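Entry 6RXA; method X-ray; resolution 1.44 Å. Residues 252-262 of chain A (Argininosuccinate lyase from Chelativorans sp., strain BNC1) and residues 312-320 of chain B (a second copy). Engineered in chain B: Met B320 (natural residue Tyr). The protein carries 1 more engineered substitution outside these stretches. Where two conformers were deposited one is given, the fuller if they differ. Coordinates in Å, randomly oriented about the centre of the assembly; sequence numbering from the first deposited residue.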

# COMPACT_ATOMS: atom_id res chain seq x y z
N LEU A 252 -15.71 8.39 4.96
CA LEU A 252 -16.99 7.84 4.51
C LEU A 252 -17.15 6.39 4.95
O LEU A 252 -18.22 6.01 5.43
N SER A 253 -16.09 5.59 4.87
CA SER A 253 -16.12 4.24 5.43
C SER A 253 -16.43 4.26 6.92
O SER A 253 -17.21 3.44 7.42
N ARG A 254 -15.84 5.19 7.66
CA ARG A 254 -16.05 5.25 9.10
C ARG A 254 -17.50 5.59 9.43
O ARG A 254 -18.08 5.00 10.36
N LEU A 255 -18.11 6.51 8.69
CA LEU A 255 -19.52 6.80 8.90
C LEU A 255 -20.38 5.60 8.53
O LEU A 255 -21.33 5.26 9.24
N ALA A 256 -20.09 4.97 7.38
CA ALA A 256 -20.84 3.78 7.00
C ALA A 256 -20.75 2.70 8.08
O ALA A 256 -21.75 2.06 8.43
N SER A 257 -19.55 2.48 8.62
CA SER A 257 -19.38 1.49 9.67
C SER A 257 -20.16 1.88 10.92
O SER A 257 -20.81 1.03 11.56
N GLU A 258 -20.13 3.17 11.29
CA GLU A 258 -20.88 3.65 12.45
C GLU A 258 -22.36 3.33 12.30
O GLU A 258 -22.99 2.80 13.22
N ILE A 259 -22.92 3.65 11.14
CA ILE A 259 -24.34 3.41 10.87
C ILE A 259 -24.63 1.91 10.83
O ILE A 259 -25.68 1.46 11.29
N GLN A 260 -23.71 1.13 10.27
CA GLN A 260 -23.89 -0.32 10.27
C GLN A 260 -24.00 -0.86 11.69
O GLN A 260 -24.81 -1.75 11.96
N LEU A 261 -23.18 -0.35 12.62
CA LEU A 261 -23.29 -0.80 14.01
C LEU A 261 -24.60 -0.31 14.63
O LEU A 261 -25.30 -1.08 15.29
N TRP A 262 -24.95 0.96 14.43
CA TRP A 262 -26.22 1.47 14.95
C TRP A 262 -27.41 0.63 14.51
O TRP A 262 -28.39 0.49 15.26
N SER B 312 -5.90 1.73 8.86
CA SER B 312 -6.51 1.81 10.18
C SER B 312 -7.76 2.69 10.18
O SER B 312 -8.74 2.37 10.86
N LEU B 313 -7.76 3.78 9.40
CA LEU B 313 -8.93 4.65 9.35
C LEU B 313 -10.07 3.98 8.60
O LEU B 313 -11.24 4.16 8.96
N ASN B 314 -9.76 3.20 7.57
CA ASN B 314 -10.77 2.44 6.86
C ASN B 314 -11.34 1.29 7.68
O ASN B 314 -12.32 0.68 7.24
N ALA B 315 -10.79 0.99 8.84
CA ALA B 315 -11.16 -0.20 9.59
C ALA B 315 -12.08 0.06 10.78
O ALA B 315 -12.52 -0.89 11.42
N ILE B 316 -12.34 1.33 11.10
CA ILE B 316 -13.03 1.71 12.33
C ILE B 316 -14.27 2.55 12.05
O ILE B 316 -14.68 2.70 10.90
N GLU B 317 -14.90 3.06 13.11
CA GLU B 317 -15.99 4.01 13.03
C GLU B 317 -15.44 5.43 13.20
O GLU B 317 -14.23 5.64 13.30
N TYR B 318 -16.33 6.44 13.21
CA TYR B 318 -15.89 7.83 13.35
C TYR B 318 -15.84 8.16 14.84
O TYR B 318 -16.58 8.99 15.36
N GLN B 319 -14.91 7.45 15.50
CA GLN B 319 -14.77 7.45 16.94
C GLN B 319 -13.31 7.58 17.34
O GLN B 319 -12.40 7.29 16.56
N MET B 320 -13.09 8.00 18.58
CA MET B 320 -11.81 7.73 19.22
C MET B 320 -11.57 6.22 19.22
O MET B 320 -12.46 5.45 19.56

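The CA-to-CB bond of Ser A257 (t) points toward chain B, and OG of Ser A257 donates to OE2 of Glu B317 at 2.6 Å. Glu B317 is m, p. NE2 of the extended Gln B319 (m, t) donates to OE2 of Glu A258 at 2.8 Å. NE of Arg A254 donates to O of Glu B317 at 2.9 Å, nearly straight. The CA-to-CB bond of Glu A258 points sideways, but its carboxylate comes nearer, with chi1 t and chi2 at 97°. OE1 of Glu A258 also accepts a weak bond from the backbone N of Tyr B318, 3.0 Å away.

Arg A254 is the centre of the contact. Its CA-to-CB bond points toward chain B; its rotamer is m, t, p. NH2 of Arg A254 makes a weak bond to O of Gln B319 at 3.4 Å. The carbonyls of Glu B317 and Gln B319 lie at the guanidinium edge, leaving both faces free for packing. One face lies on the Tyr B318 ring, with CZ of Arg A254 over it, a cation-pi stack. CD2 of Leu B313 covers the opposite face. Water 1 links NH1 of Arg A254, weakly, to OH of Tyr B318.

Water 2 lies 2.8 Å from OG of Ser A257 and 2.9 Å from O of Ala B315. Ser A253 OG bonds weakly to O of Asn B314 at 3.2 Å. Leu A261 (m, t) packs CD1 against CD of Glu B317 at 3.6 Å.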

# COMPACT_ATOMS: atom_id res chain seq x y z
CB LEU A 252 -17.08 8.02 2.99
CG LEU A 252 -18.37 7.54 2.34
CD1 LEU A 252 -18.73 8.34 1.10
CD2 LEU A 252 -18.28 6.07 1.99
CB SER A 253 -14.79 3.54 5.17
OG SER A 253 -14.75 2.30 5.86
CB ARG A 254 -15.08 6.27 9.71
CG ARG A 254 -13.65 5.76 9.68
CD ARG A 254 -12.62 6.83 10.01
NE ARG A 254 -12.58 7.11 11.43
CZ ARG A 254 -11.93 8.13 11.96
NH1 ARG A 254 -11.29 9.00 11.15
NH2 ARG A 254 -11.91 8.27 13.29
CB LEU A 255 -19.96 8.02 8.09
CG LEU A 255 -21.44 8.35 8.21
CD1 LEU A 255 -21.84 8.67 9.65
CD2 LEU A 255 -21.81 9.52 7.30
CB ALA A 256 -20.33 3.25 5.67
CB SER A 257 -17.89 1.32 9.97
OG SER A 257 -17.62 0.19 10.77
CB GLU A 258 -20.71 5.16 12.59
CG GLU A 258 -21.17 5.69 13.94
CD GLU A 258 -20.02 5.85 14.92
OE1 GLU A 258 -19.04 6.53 14.56
OE2 GLU A 258 -20.12 5.31 16.06
CB ILE A 259 -24.77 4.13 9.57
CG1 ILE A 259 -24.67 5.65 9.75
CG2 ILE A 259 -26.19 3.72 9.21
CD1 ILE A 259 -24.92 6.44 8.48
CB GLN A 260 -22.76 -0.99 9.50
CG GLN A 260 -23.08 -2.42 9.12
CD GLN A 260 -22.03 -3.06 8.25
OE1 GLN A 260 -20.92 -2.54 8.09
NE2 GLN A 260 -22.36 -4.23 7.70
CB LEU A 261 -22.06 -0.38 14.82
CG LEU A 261 -20.74 -1.00 14.39
CD1 LEU A 261 -19.64 -0.69 15.44
CD2 LEU A 261 -20.85 -2.51 14.19
CB TRP A 262 -26.47 2.89 14.45
CG TRP A 262 -25.63 3.99 14.99
CD1 TRP A 262 -24.79 3.97 16.07
CD2 TRP A 262 -25.57 5.31 14.46
NE1 TRP A 262 -24.21 5.21 16.24
CE2 TRP A 262 -24.68 6.05 15.25
CE3 TRP A 262 -26.21 5.95 13.38
CZ2 TRP A 262 -24.39 7.39 15.00
CZ3 TRP A 262 -25.92 7.27 13.13
CH2 TRP A 262 -25.01 7.98 13.93
CB SER B 312 -5.48 2.26 11.23
OG SER B 312 -5.22 3.65 11.21
CB LEU B 313 -8.57 5.99 8.73
CG LEU B 313 -7.55 6.82 9.53
CD1 LEU B 313 -7.31 8.16 8.86
CD2 LEU B 313 -8.02 6.99 10.97
CB ASN B 314 -10.15 1.88 5.58
CG ASN B 314 -10.19 2.86 4.46
OD1 ASN B 314 -11.23 3.46 4.18
ND2 ASN B 314 -9.06 3.03 3.76
CB ALA B 315 -9.90 -0.91 10.10
CB ILE B 316 -12.05 2.43 13.29
CG1 ILE B 316 -11.50 3.71 12.66
CG2 ILE B 316 -10.91 1.48 13.67
CD1 ILE B 316 -10.82 4.66 13.63
CB GLU B 317 -17.06 3.69 14.08
CG GLU B 317 -17.76 2.34 13.84
CD GLU B 317 -16.87 1.14 14.11
OE1 GLU B 317 -16.26 1.09 15.21
OE2 GLU B 317 -16.80 0.26 13.23
CB TYR B 318 -16.75 8.82 12.55
CG TYR B 318 -15.84 9.95 12.09
CD1 TYR B 318 -15.11 9.83 10.93
CD2 TYR B 318 -15.65 11.07 12.87
CE1 TYR B 318 -14.21 10.82 10.55
CE2 TYR B 318 -14.75 12.07 12.49
CZ TYR B 318 -14.04 11.94 11.33
OH TYR B 318 -13.14 12.93 10.95
CB GLN B 319 -15.18 6.08 17.51
CG GLN B 319 -16.64 5.74 17.39
CD GLN B 319 -16.95 4.32 17.82
OE1 GLN B 319 -16.16 3.67 18.53
NE2 GLN B 319 -18.11 3.81 17.40
CB MET B 320 -11.87 8.23 20.66
CG MET B 320 -10.69 7.83 21.50
SD MET B 320 -9.27 8.81 21.02
CE MET B 320 -7.95 7.91 21.84
O HOH W 1 -10.43 11.73 10.66
O HOH W 2 -15.30 -1.32 10.83